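Local coordinates for protein endoglucanase (Acetivibrio cellulolyticus, PDB 5NRM) that binds enzyme-borne dockerins through this cohesin domain of a cellulosomal scaffoldin, and as a whole protein probably hydrolyses beta-1,4-glucosidic linkages in cellulose, at residues S33-T38 against P119-S124; G54-N59 against G92-L97; V62-N67 against L74-L79. One frame throughout, in Å; residues are numbered along the deposited sequence. Where two conformers were deposited one is given.

Interaction 1 of 3, residues S33-T38 against P119-S124; sequences STADFT and PTFGDS
The phenyl rings of Phe37 and Phe121 lie on the inner side of this strand pair and cross obliquely, their planes at 36° and CZ of Phe121 3.9 Å from CD2 of Phe37. Phe121 CG is anti to its carbonyl carbon (chi1 -64°), which brings the ring along the neighbouring strand, where its CE1 meets Ala35 CB at 3.6 Å. Phe37 takes the crowded position between backbone N and carbonyl carbon (chi1 57°), and its CB rests on the CB of Pro119. Phe3 packs edge-to-face with Phe121, and Val22 and Leu24 of strand 17-25 also touch these rings. On the outer side, the carboxylate of Asp36 lies alongside Thr120, with OD1 3.3 Å from Thr120 CB; a water bridges Asp36 OD2 and Thr120 OG1. Asp36 OD1 and Thr34 OG1 are both hydrogen-bonded to Ser13 OG of the bound dockerin chain. The backbones run antiparallel, tied by a reciprocal pair between Asp36 and Thr120, where Thr120 N reaches Asp36 O at 3.0 Å almost along the C=O axis. Two residues along, past the non-hydrogen-bonded pair Ala35 and Phe121, Gly122 N donates to Thr34 O from above the carbonyl plane. Gly122 O is gripped twice, by Ser33 N at 2.8 Å and Thr34 N at 3.1 Å. Ser33 and Thr34 thus both face Gly122, a classic beta bulge that ends the regular ladder. The pair belongs to the cohesin beta-sandwich, its Phe37 and Phe121 face turned into the core and its Thr34, Asp36 and Thr120 face receiving the dockerin.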
ATOM      1  N   SER A  33       8.437  -0.085  -7.787  1.00 10.18           N
ATOM      2  CA  SER A  33       8.779   1.210  -7.208  1.00 10.14           C
ATOM      3  C   SER A  33       7.661   1.859  -6.436  1.00  9.71           C
ATOM      4  O   SER A  33       7.935   2.773  -5.671  1.00  9.64           O
ATOM      5  CB  SER A  33       9.266   2.196  -8.253  1.00 10.31           C
ATOM      6  OG  SER A  33      10.462   1.747  -8.883  1.00 11.34           O
ATOM      7  N   THR A  34       6.421   1.448  -6.661  1.00  9.75           N
ATOM      8  CA  THR A  34       5.281   2.042  -5.927  1.00 10.19           C
ATOM      9  C   THR A  34       4.245   0.980  -5.632  1.00  9.50           C
ATOM     10  O   THR A  34       4.062   0.038  -6.452  1.00  9.28           O
ATOM     11  CB  THR A  34       4.562   3.202  -6.754  1.00 11.75           C
ATOM     12  OG1 THR A  34       3.470   2.689  -7.542  1.00 12.40           O
ATOM     13  CG2 THR A  34       5.421   3.859  -7.740  1.00 12.85           C
ATOM     14  N   ALA A  35       3.510   1.133  -4.551  1.00  8.84           N
ATOM     15  CA  ALA A  35       2.361   0.254  -4.269  1.00  8.79           C
ATOM     16  C   ALA A  35       1.369   0.959  -3.429  1.00  8.15           C
ATOM     17  O   ALA A  35       1.776   1.692  -2.498  1.00  8.26           O
ATOM     18  CB  ALA A  35       2.800  -1.027  -3.594  1.00  9.03           C
ATOM     19  N   ASP A  36       0.065   0.697  -3.650  1.00  7.72           N
ATOM     20  CA  ASP A  36      -0.960   1.074  -2.715  1.00  7.88           C
ATOM     21  C   ASP A  36      -2.088   0.117  -2.791  1.00  7.99           C
ATOM     22  O   ASP A  36      -2.551  -0.214  -3.865  1.00  8.32           O
ATOM     23  CB  ASP A  36      -1.451   2.552  -2.877  1.00  8.19           C
ATOM     24  CG  ASP A  36      -2.258   2.778  -4.144  1.00  8.39           C
ATOM     25  OD1 ASP A  36      -1.594   2.861  -5.163  1.00  8.65           O
ATOM     26  OD2 ASP A  36      -3.501   2.836  -4.083  1.00  9.14           O
ATOM     27  N   PHE A  37      -2.610  -0.241  -1.643  1.00  8.21           N
ATOM     28  CA  PHE A  37      -3.794  -1.131  -1.617  1.00  8.23           C
ATOM     29  C   PHE A  37      -4.399  -1.119  -0.239  1.00  8.69           C
ATOM     30  O   PHE A  37      -3.772  -0.637   0.714  1.00  8.55           O
ATOM     31  CB  PHE A  37      -3.499  -2.560  -2.110  1.00  8.42           C
ATOM     32  CG  PHE A  37      -2.416  -3.283  -1.358  1.00  8.43           C
ATOM     33  CD1 PHE A  37      -2.633  -3.963  -0.185  1.00  8.57           C
ATOM     34  CD2 PHE A  37      -1.095  -3.243  -1.833  1.00  8.84           C
ATOM     35  CE1 PHE A  37      -1.612  -4.647   0.450  1.00  8.51           C
ATOM     36  CE2 PHE A  37      -0.078  -3.932  -1.239  1.00  8.58           C
ATOM     37  CZ  PHE A  37      -0.327  -4.623  -0.062  1.00  8.55           C
ATOM     38  N   THR A  38      -5.650  -1.594  -0.212  1.00  9.14           N
ATOM     39  CA  THR A  38      -6.422  -1.681   1.018  1.00  9.64           C
ATOM     40  C   THR A  38      -6.477  -3.152   1.386  1.00  9.80           C
ATOM     41  O   THR A  38      -6.694  -4.003   0.550  1.00  9.32           O
ATOM     42  CB  THR A  38      -7.832  -1.180   0.801  1.00 10.94           C
ATOM     43  OG1 THR A  38      -7.823   0.193   0.454  1.00 11.83           O
ATOM     44  CG2 THR A  38      -8.729  -1.308   2.052  1.00 11.59           C
ATOM     45  N   PRO A 119      -5.932  -2.478  -6.319  1.00 10.68           N
ATOM     46  CA  PRO A 119      -4.566  -2.257  -5.937  1.00 10.55           C
ATOM     47  C   PRO A 119      -3.767  -1.670  -7.098  1.00 10.94           C
ATOM     48  O   PRO A 119      -4.086  -1.920  -8.276  1.00 13.07           O
ATOM     49  CB  PRO A 119      -4.088  -3.652  -5.584  1.00 10.62           C
ATOM     50  CG  PRO A 119      -4.852  -4.573  -6.396  1.00 11.30           C
ATOM     51  CD  PRO A 119      -6.158  -3.905  -6.714  1.00 11.31           C
ATOM     52  N   THR A 120      -2.816  -0.808  -6.761  1.00 10.08           N
ATOM     53  CA  THR A 120      -1.916  -0.278  -7.745  1.00 10.17           C
ATOM     54  C   THR A 120      -0.447  -0.557  -7.435  1.00  9.25           C
ATOM     55  O   THR A 120      -0.015  -0.395  -6.305  1.00  9.68           O
ATOM     56  CB  THR A 120      -2.113   1.226  -7.938  1.00 10.39           C
ATOM     57  OG1 THR A 120      -3.470   1.462  -8.355  1.00 10.54           O
ATOM     58  CG2 THR A 120      -1.112   1.832  -8.973  1.00 11.25           C
ATOM     59  N   PHE A 121       0.253  -1.068  -8.451  1.00  9.34           N
ATOM     60  CA  PHE A 121       1.714  -1.248  -8.428  1.00  9.66           C
ATOM     61  C   PHE A 121       2.321  -0.610  -9.617  1.00  9.65           C
ATOM     62  O   PHE A 121       1.764  -0.692 -10.752  1.00 11.44           O
ATOM     63  CB  PHE A 121       2.047  -2.739  -8.449  1.00  9.83           C
ATOM     64  CG  PHE A 121       1.571  -3.447  -7.239  1.00  9.95           C
ATOM     65  CD1 PHE A 121       2.355  -3.551  -6.100  1.00  9.78           C
ATOM     66  CD2 PHE A 121       0.313  -4.021  -7.242  1.00 10.50           C
ATOM     67  CE1 PHE A 121       1.871  -4.192  -4.979  1.00  9.70           C
ATOM     68  CE2 PHE A 121      -0.172  -4.678  -6.116  1.00 10.41           C
ATOM     69  CZ  PHE A 121       0.612  -4.763  -4.994  1.00  9.86           C
ATOM     70  N   GLY A 122       3.373   0.143  -9.369  1.00  8.87           N
ATOM     71  CA  GLY A 122       4.142   0.698 -10.454  1.00  9.09           C
ATOM     72  C   GLY A 122       5.513   0.155 -10.498  1.00  9.34           C
ATOM     73  O   GLY A 122       6.143   0.024  -9.427  1.00  9.48           O
ATOM     74  N   ASP A 123       5.986  -0.179 -11.698  1.00  9.94           N
ATOM     75  CA  ASP A 123       7.376  -0.606 -11.842  1.00 10.50           C
ATOM     76  C   ASP A 123       8.375   0.547 -11.781  1.00 10.65           C
ATOM     77  O   ASP A 123       7.983   1.679 -11.500  1.00 10.01           O
ATOM     78  CB  ASP A 123       7.522  -1.564 -12.998  1.00 11.75           C
ATOM     79  CG  ASP A 123       7.508  -0.873 -14.350  1.00 12.76           C
ATOM     80  OD1 ASP A 123       7.533   0.379 -14.469  1.00 12.53           O
ATOM     81  OD2 ASP A 123       7.469  -1.641 -15.349  1.00 15.01           O
ATOM     82  N   SER A 124       9.665   0.280 -12.071  1.00 11.23           N
ATOM     83  CA  SER A 124      10.690   1.324 -11.886  1.00 12.11           C
ATOM     84  C   SER A 124      10.567   2.431 -12.989  1.00 13.39           C
ATOM     85  O   SER A 124      11.223   3.475 -12.842  1.00 13.33           O
ATOM     86  CB  SER A 124      12.101   0.730 -11.856  1.00 12.80           C
ATOM     87  OG  SER A 124      12.403   0.035 -13.052  1.00 13.59           O
TER
HETATM   88  O   HOH W   1      -5.008   1.843  -6.142  1.00 10.53           O

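Interaction 2 of 3, residues G54-N59 against G92-L97; sequences GSIVTN and GVFANL
Two backbone hydrogen bonds attach the loop 54-59 to strand 92-97. Gly54 N donates to Phe94 O at 2.9 Å, approaching from well above the carbonyl plane, while the longer bond from Ile56 N to Val93 O, 3.3 Å, runs nearly along the C=O axis. Gly54 CA also comes within 3.2 Å of Val93 O in a CA-H...O contact, a closeness that the lack of a side chain at Gly54 permits. Apolar branches fill in beside these bonds. Ile56 holds CG1 in the crowded position (chi1 77°), so that CG2 lies 3.6 Å from Gly92 CA and CD1 reaches the edge of the Phe94 ring. The Val57 side chain crosses that of Phe94 obliquely, its CG2 3.8 Å from Phe94 CD1. Two waters bridge the outer side: one accepts from Ser55 N and donates to Asn96 OD1, the other joins Ser55 OG to Val93 N. In the next shell, a type I turn from Gly54 to Val57, closed by Val57 N to Gly54 O, sets the loop's shape. On the strand, Phe94 and Ala95 both face Val22 in a classic beta bulge, and Phe64 meets the Phe94 ring edge-to-face. The chemistry is therefore two-sided: main-chain bonds fix the turn to the strand, Ile56 and Val57 add apolar contact beside Phe94, and on the Ser55 side water supplies the polar links.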
ATOM      1  N   GLY A  54       7.725  -6.128   5.108  1.00  8.99           N
ATOM      2  CA  GLY A  54       8.281  -7.429   4.900  1.00  9.55           C
ATOM      3  C   GLY A  54       9.703  -7.343   4.400  1.00  9.78           C
ATOM      4  O   GLY A  54      10.209  -6.269   4.066  1.00  9.63           O
ATOM      5  N   SER A  55      10.346  -8.499   4.356  1.00 10.14           N
ATOM      6  CA  SER A  55      11.774  -8.554   4.099  1.00 11.47           C
ATOM      7  C   SER A  55      12.175  -8.051   2.705  1.00 10.93           C
ATOM      8  O   SER A  55      13.347  -7.655   2.538  1.00 10.94           O
ATOM      9  CB  SER A  55      12.374  -9.952   4.308  1.00 12.59           C
ATOM     10  OG  SER A  55      11.970 -10.775   3.269  1.00 15.14           O
ATOM     11  N   ILE A  56      11.266  -7.991   1.743  1.00  9.68           N
ATOM     12  CA  ILE A  56      11.626  -7.548   0.411  1.00  9.66           C
ATOM     13  C   ILE A  56      11.616  -6.022   0.279  1.00  9.44           C
ATOM     14  O   ILE A  56      12.033  -5.501  -0.772  1.00  9.20           O
ATOM     15  CB  ILE A  56      10.676  -8.156  -0.660  1.00  9.96           C
ATOM     16  CG1 ILE A  56       9.305  -7.459  -0.699  1.00  9.62           C
ATOM     17  CG2 ILE A  56      10.658  -9.699  -0.476  1.00 10.29           C
ATOM     18  CD1 ILE A  56       8.299  -8.067  -1.668  1.00  9.92           C
ATOM     19  N   VAL A  57      11.102  -5.303   1.283  1.00  8.60           N
ATOM     20  CA  VAL A  57      10.935  -3.895   1.207  1.00  8.64           C
ATOM     21  C   VAL A  57      12.239  -3.130   1.438  1.00  9.16           C
ATOM     22  O   VAL A  57      12.954  -3.325   2.414  1.00  9.35           O
ATOM     23  CB  VAL A  57       9.802  -3.434   2.182  1.00  8.67           C
ATOM     24  CG1 VAL A  57       9.625  -1.891   2.241  1.00  9.11           C
ATOM     25  CG2 VAL A  57       8.479  -4.096   1.839  1.00  8.85           C
ATOM     26  N   THR A  58      12.565  -2.201   0.517  1.00  9.56           N
ATOM     27  CA  THR A  58      13.700  -1.324   0.655  1.00 10.62           C
ATOM     28  C   THR A  58      13.417  -0.201   1.658  1.00 10.43           C
ATOM     29  O   THR A  58      12.321   0.286   1.745  1.00  9.59           O
ATOM     30  CB  THR A  58      14.093  -0.721  -0.691  1.00 11.19           C
ATOM     31  OG1 THR A  58      12.912  -0.137  -1.267  1.00 10.34           O
ATOM     32  CG2 THR A  58      14.641  -1.850  -1.631  1.00 12.03           C
ATOM     33  N   ASN A  59      14.444   0.121   2.429  0.50 11.02           N
ATOM     34  CA  ASN A  59      14.454   1.272   3.354  0.50 11.56           C
ATOM     35  C   ASN A  59      13.076   1.556   3.944  0.50 11.54           C
ATOM     36  O   ASN A  59      12.541   2.671   3.770  0.50 12.04           O
ATOM     37  CB  ASN A  59      14.976   2.474   2.594  0.50 11.55           C
ATOM     38  CG  ASN A  59      15.527   3.570   3.489  0.50 11.89           C
ATOM     39  OD1 ASN A  59      15.869   3.314   4.623  0.50 12.03           O
ATOM     40  ND2 ASN A  59      15.644   4.790   2.953  0.50 12.32           N
ATOM     41  N   GLY A  92       8.649 -12.210  -2.306  1.00 10.40           N
ATOM     42  CA  GLY A  92       8.578 -12.615  -0.915  1.00 10.48           C
ATOM     43  C   GLY A  92       7.545 -11.819  -0.170  1.00  9.96           C
ATOM     44  O   GLY A  92       6.572 -11.318  -0.730  1.00  9.91           O
ATOM     45  N   VAL A  93       7.771 -11.697   1.130  1.00  9.55           N
ATOM     46  CA  VAL A  93       6.868 -11.056   2.023  1.00  9.00           C
ATOM     47  C   VAL A  93       7.066  -9.550   1.881  1.00  8.87           C
ATOM     48  O   VAL A  93       8.149  -8.993   2.064  1.00  9.33           O
ATOM     49  CB  VAL A  93       7.068 -11.525   3.519  1.00  9.02           C
ATOM     50  CG1 VAL A  93       6.091 -10.792   4.388  1.00  8.87           C
ATOM     51  CG2 VAL A  93       6.840 -12.993   3.640  1.00  9.14           C
ATOM     52  N   PHE A  94       5.953  -8.912   1.585  1.00  9.01           N
ATOM     53  CA  PHE A  94       5.850  -7.446   1.471  1.00  8.79           C
ATOM     54  C   PHE A  94       5.358  -6.755   2.737  1.00  8.60           C
ATOM     55  O   PHE A  94       5.769  -5.643   3.042  1.00  8.74           O
ATOM     56  CB  PHE A  94       4.874  -7.124   0.290  1.00  9.32           C
ATOM     57  CG  PHE A  94       4.657  -5.635   0.049  1.00  9.89           C
ATOM     58  CD1 PHE A  94       5.628  -4.864  -0.604  1.00 10.43           C
ATOM     59  CD2 PHE A  94       3.504  -5.050   0.390  1.00 10.59           C
ATOM     60  CE1 PHE A  94       5.355  -3.524  -0.840  1.00 11.01           C
ATOM     61  CE2 PHE A  94       3.254  -3.704   0.194  1.00 11.53           C
ATOM     62  CZ  PHE A  94       4.152  -2.952  -0.470  1.00 10.85           C
ATOM     63  N   ALA A  95       4.421  -7.362   3.456  1.00  8.44           N
ATOM     64  CA  ALA A  95       3.948  -6.835   4.753  1.00  8.52           C
ATOM     65  C   ALA A  95       3.650  -7.982   5.678  1.00  9.04           C
ATOM     66  O   ALA A  95       3.140  -9.022   5.232  1.00  9.24           O
ATOM     67  CB  ALA A  95       2.709  -5.986   4.596  1.00  8.40           C
ATOM     68  N   ASN A  96       3.903  -7.778   6.965  1.00  9.06           N
ATOM     69  CA  ASN A  96       3.464  -8.703   8.057  1.00  9.16           C
ATOM     70  C   ASN A  96       2.413  -7.987   8.875  1.00  8.18           C
ATOM     71  O   ASN A  96       2.744  -6.941   9.473  1.00  8.72           O
ATOM     72  CB  ASN A  96       4.682  -9.091   8.899  1.00  9.97           C
ATOM     73  CG  ASN A  96       5.652  -9.948   8.096  1.00 10.58           C
ATOM     74  OD1 ASN A  96       6.862  -9.537   7.852  1.00 13.71           O
ATOM     75  ND2 ASN A  96       5.190 -11.091   7.691  1.00  9.65           N
ATOM     76  N   LEU A  97       1.214  -8.552   8.942  1.00  8.37           N
ATOM     77  CA  LEU A  97       0.131  -7.966   9.640  1.00  8.25           C
ATOM     78  C   LEU A  97       0.034  -8.701  10.982  1.00  8.80           C
ATOM     79  O   LEU A  97      -0.160  -9.903  10.999  1.00  9.47           O
ATOM     80  CB  LEU A  97      -1.134  -8.078   8.821  1.00  8.23           C
ATOM     81  CG  LEU A  97      -1.087  -7.513   7.399  1.00  8.72           C
ATOM     82  CD1 LEU A  97      -2.466  -7.795   6.753  1.00  9.59           C
ATOM     83  CD2 LEU A  97      -0.685  -6.032   7.391  1.00  8.60           C
TER
HETATM   84  O   HOH W   2       9.207 -10.580   6.158  1.00 12.01           O
HETATM   85  O   HOH W   3      10.252 -12.713   2.151  1.00 16.73           O

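Interaction 3 of 3, residues V62-N67 against L74-L79; sequences VNFGIN and LKVLFL
Five backbone hydrogen bonds join residues 63-67 to strand 74-79. Gly65 and Leu77 exchange a reciprocal pair, the shorter from Gly65 N to Leu77 O at 2.8 Å, and Asn67 and Lys75 exchange another. The ladder ends at Leu79 N, 3.0 Å from Asn63 O, at the last residue of the short helix 60-63. CA-H...O contacts fill the steps between, such as Ile66 CA to Lys75 O at 3.3 Å. Apolar contacts gather on the face of Phe64, Ile66, Val76 and Phe78. Ile66 and Val76 lie side by side: with CG1 anti to the backbone N (chi1 -169°), Ile66 extends CD1 to within 3.6 Å of Val76 CG2, and the same methyl faces Leu74 CD1 at 4.3 Å. The Phe64 ring, also anti to its backbone N, brings CE1 toward Val76 CG1 at 4.2 Å. Asn63 lies alongside Phe78, with Asn63 CB 3.6 Å from Phe78 CE1. The Asn63 amide is turned 84° from the ring plane, and its OD1 accepts from Tyr81 N, which holds the amide in place. The other face, with Asn67, Lys75 and Leu77, is mixed, and meets the dockerin. Asn67 ND2 donates to Leu60 O of the bound dockerin chain, Lys75 and Leu77 pack on the same Leu60, and the Lys75 chain, bent at chi2 and chi3, brings NZ to Thr38 OG1. Strands 64-70 and 73-79 form an antiparallel beta hairpin, here part of the dockerin-binding sheet of a jelly-roll cohesin sandwich.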
ATOM      1  N   VAL A  62      11.716   4.824   5.626  1.00 11.02           N
ATOM      2  CA  VAL A  62      11.348   5.902   4.715  1.00 10.89           C
ATOM      3  C   VAL A  62      10.218   5.552   3.755  1.00 10.33           C
ATOM      4  O   VAL A  62       9.329   6.360   3.527  1.00 10.73           O
ATOM      5  CB  VAL A  62      12.582   6.328   3.956  1.00 11.47           C
ATOM      6  CG1 VAL A  62      12.281   7.370   2.875  1.00 11.40           C
ATOM      7  CG2 VAL A  62      13.665   6.803   4.900  1.00 12.41           C
ATOM      8  N   ASN A  63      10.285   4.358   3.186  1.00  9.51           N
ATOM      9  CA  ASN A  63       9.516   4.057   1.972  1.00  9.24           C
ATOM     10  C   ASN A  63       8.185   3.455   2.213  1.00  9.25           C
ATOM     11  O   ASN A  63       7.367   3.408   1.294  1.00  9.26           O
ATOM     12  CB  ASN A  63      10.302   3.049   1.139  1.00  9.08           C
ATOM     13  CG  ASN A  63      11.561   3.640   0.492  1.00  9.47           C
ATOM     14  OD1 ASN A  63      11.765   4.866   0.463  1.00 10.10           O
ATOM     15  ND2 ASN A  63      12.331   2.779  -0.109  1.00  9.38           N
ATOM     16  N   PHE A  64       7.924   2.943   3.403  1.00  8.97           N
ATOM     17  CA  PHE A  64       6.767   2.089   3.632  1.00  8.92           C
ATOM     18  C   PHE A  64       5.884   2.559   4.733  1.00  9.19           C
ATOM     19  O   PHE A  64       6.384   2.886   5.851  1.00  9.85           O
ATOM     20  CB  PHE A  64       7.309   0.688   3.968  1.00  9.47           C
ATOM     21  CG  PHE A  64       6.246  -0.378   4.172  1.00 10.37           C
ATOM     22  CD1 PHE A  64       5.849  -1.241   3.132  1.00 10.43           C
ATOM     23  CD2 PHE A  64       5.720  -0.604   5.465  1.00 10.76           C
ATOM     24  CE1 PHE A  64       4.919  -2.228   3.360  1.00 11.27           C
ATOM     25  CE2 PHE A  64       4.760  -1.603   5.658  1.00 10.85           C
ATOM     26  CZ  PHE A  64       4.379  -2.383   4.615  1.00 10.76           C
ATOM     27  N   GLY A  65       4.600   2.464   4.547  1.00  8.52           N
ATOM     28  CA  GLY A  65       3.672   2.723   5.619  1.00  9.38           C
ATOM     29  C   GLY A  65       2.445   1.827   5.572  1.00  9.64           C
ATOM     30  O   GLY A  65       1.957   1.457   4.497  1.00  9.17           O
ATOM     31  N   ILE A  66       1.863   1.574   6.762  1.00  9.90           N
ATOM     32  CA  ILE A  66       0.595   0.901   6.912  0.50  9.84           C
ATOM     33  C   ILE A  66      -0.191   1.618   7.996  1.00 10.17           C
ATOM     34  O   ILE A  66       0.376   1.933   9.074  1.00 10.76           O
ATOM     35  CB  ILE A  66       0.812  -0.624   7.157  0.50  9.63           C
ATOM     36  CG1 ILE A  66      -0.513  -1.379   7.044  0.50  9.88           C
ATOM     37  CG2 ILE A  66       1.580  -0.870   8.444  0.50 10.23           C
ATOM     38  CD1 ILE A  66      -0.346  -2.878   6.858  0.50  9.53           C
ATOM     39  N   ASN A  67      -1.461   1.897   7.767  1.00  9.52           N
ATOM     40  CA  ASN A  67      -2.293   2.586   8.747  1.00 10.49           C
ATOM     41  C   ASN A  67      -3.647   1.908   8.856  1.00 10.58           C
ATOM     42  O   ASN A  67      -4.237   1.501   7.856  1.00 10.13           O
ATOM     43  CB  ASN A  67      -2.464   4.040   8.336  1.00 11.28           C
ATOM     44  CG  ASN A  67      -3.324   4.825   9.296  1.00 11.98           C
ATOM     45  OD1 ASN A  67      -3.015   4.883  10.478  1.00 14.43           O
ATOM     46  ND2 ASN A  67      -4.376   5.411   8.810  1.00 13.04           N
ATOM     47  N   LEU A  74      -7.304  -1.542   6.575  1.00  9.89           N
ATOM     48  CA  LEU A  74      -5.931  -1.079   6.529  1.00  9.64           C
ATOM     49  C   LEU A  74      -5.626  -0.472   5.156  1.00  9.58           C
ATOM     50  O   LEU A  74      -6.120  -0.967   4.139  1.00  9.32           O
ATOM     51  CB  LEU A  74      -4.951  -2.220   6.794  1.00  9.68           C
ATOM     52  CG  LEU A  74      -5.202  -3.102   8.012  1.00 10.33           C
ATOM     53  CD1 LEU A  74      -4.224  -4.243   8.090  1.00 10.49           C
ATOM     54  CD2 LEU A  74      -5.230  -2.267   9.313  1.00 10.25           C
ATOM     55  N   LYS A  75      -4.751   0.543   5.184  1.00  9.72           N
ATOM     56  CA  LYS A  75      -4.213   1.150   3.959  0.50  9.88           C
ATOM     57  C   LYS A  75      -2.719   0.891   3.956  1.00  9.60           C
ATOM     58  O   LYS A  75      -2.062   1.088   5.007  1.00  9.53           O
ATOM     59  CB  LYS A  75      -4.511   2.657   3.952  0.50 10.94           C
ATOM     60  CG  LYS A  75      -5.950   3.033   4.250  0.50 12.43           C
ATOM     61  CD  LYS A  75      -6.946   2.537   3.222  0.50 13.68           C
ATOM     62  CE  LYS A  75      -6.658   3.064   1.834  0.50 14.45           C
ATOM     63  NZ  LYS A  75      -7.797   3.080   0.880  0.50 15.91           N
ATOM     64  N   VAL A  76      -2.179   0.475   2.806  1.00  8.54           N
ATOM     65  CA  VAL A  76      -0.812   0.083   2.679  1.00  8.97           C
ATOM     66  C   VAL A  76      -0.186   0.957   1.606  1.00  8.86           C
ATOM     67  O   VAL A  76      -0.824   1.178   0.561  1.00  8.26           O
ATOM     68  CB  VAL A  76      -0.645  -1.366   2.342  1.00  9.27           C
ATOM     69  CG1 VAL A  76       0.831  -1.762   2.330  1.00 10.13           C
ATOM     70  CG2 VAL A  76      -1.353  -2.229   3.424  1.00 10.26           C
ATOM     71  N   LEU A  77       1.043   1.464   1.793  1.00  8.83           N
ATOM     72  CA  LEU A  77       1.668   2.338   0.832  1.00  8.94           C
ATOM     73  C   LEU A  77       3.169   2.033   0.785  1.00  9.30           C
ATOM     74  O   LEU A  77       3.827   1.962   1.852  1.00 10.19           O
ATOM     75  CB  LEU A  77       1.485   3.807   1.277  1.00  9.13           C
ATOM     76  CG  LEU A  77       2.142   4.859   0.366  1.00  9.83           C
ATOM     77  CD1 LEU A  77       1.492   4.914  -0.975  1.00  9.81           C
ATOM     78  CD2 LEU A  77       1.930   6.214   1.018  1.00 10.38           C
ATOM     79  N   PHE A  78       3.755   2.002  -0.399  1.00  8.12           N
ATOM     80  CA  PHE A  78       5.189   1.895  -0.605  1.00  8.31           C
ATOM     81  C   PHE A  78       5.608   2.838  -1.746  1.00  8.55           C
ATOM     82  O   PHE A  78       4.919   2.929  -2.778  1.00  8.76           O
ATOM     83  CB  PHE A  78       5.628   0.453  -0.981  1.00  8.25           C
ATOM     84  CG  PHE A  78       7.036   0.335  -1.451  1.00  8.70           C
ATOM     85  CD1 PHE A  78       8.153   0.341  -0.552  1.00  9.52           C
ATOM     86  CD2 PHE A  78       7.306   0.307  -2.796  1.00  8.97           C
ATOM     87  CE1 PHE A  78       9.436   0.286  -1.030  1.00  9.92           C
ATOM     88  CE2 PHE A  78       8.619   0.226  -3.298  1.00  9.56           C
ATOM     89  CZ  PHE A  78       9.699   0.260  -2.414  1.00 10.01           C
ATOM     90  N   LEU A  79       6.763   3.499  -1.595  1.00  8.64           N
ATOM     91  CA  LEU A  79       7.414   4.171  -2.697  1.00  9.06           C
ATOM     92  C   LEU A  79       8.904   4.136  -2.504  1.00 10.13           C
ATOM     93  O   LEU A  79       9.385   4.381  -1.376  1.00 10.21           O
ATOM     94  CB  LEU A  79       6.933   5.656  -2.665  1.00  9.80           C
ATOM     95  CG  LEU A  79       7.560   6.572  -3.748  1.00 10.59           C
ATOM     96  CD1 LEU A  79       7.149   6.170  -5.173  1.00 10.70           C
ATOM     97  CD2 LEU A  79       7.260   8.025  -3.490  1.00 11.08           C
TER

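Interactions 1 and 3 belong to one sheet: strands 34-41 and 73-79 are neighbours, joined by backbone bonds such as Ala35 with Phe78 and Phe37 with Val76, so the order runs 118-122, 34-41, 73-79, 64-70. Both are antiparallel ladders, interaction 1 interrupted by a bulge, with one apolar face inward and the other turned to the dockerin. Interaction 1 is the more buried of the two. Interaction 2, partly buried, differs: a loop is pinned to strand 92-101 by few backbone bonds, with water at its rim, and the dockerin does not touch it. Its Phe94 enters the shared core, packing on Phe37 and Ala35 of interaction 1 and on Val76 and Phe78 of interaction 3.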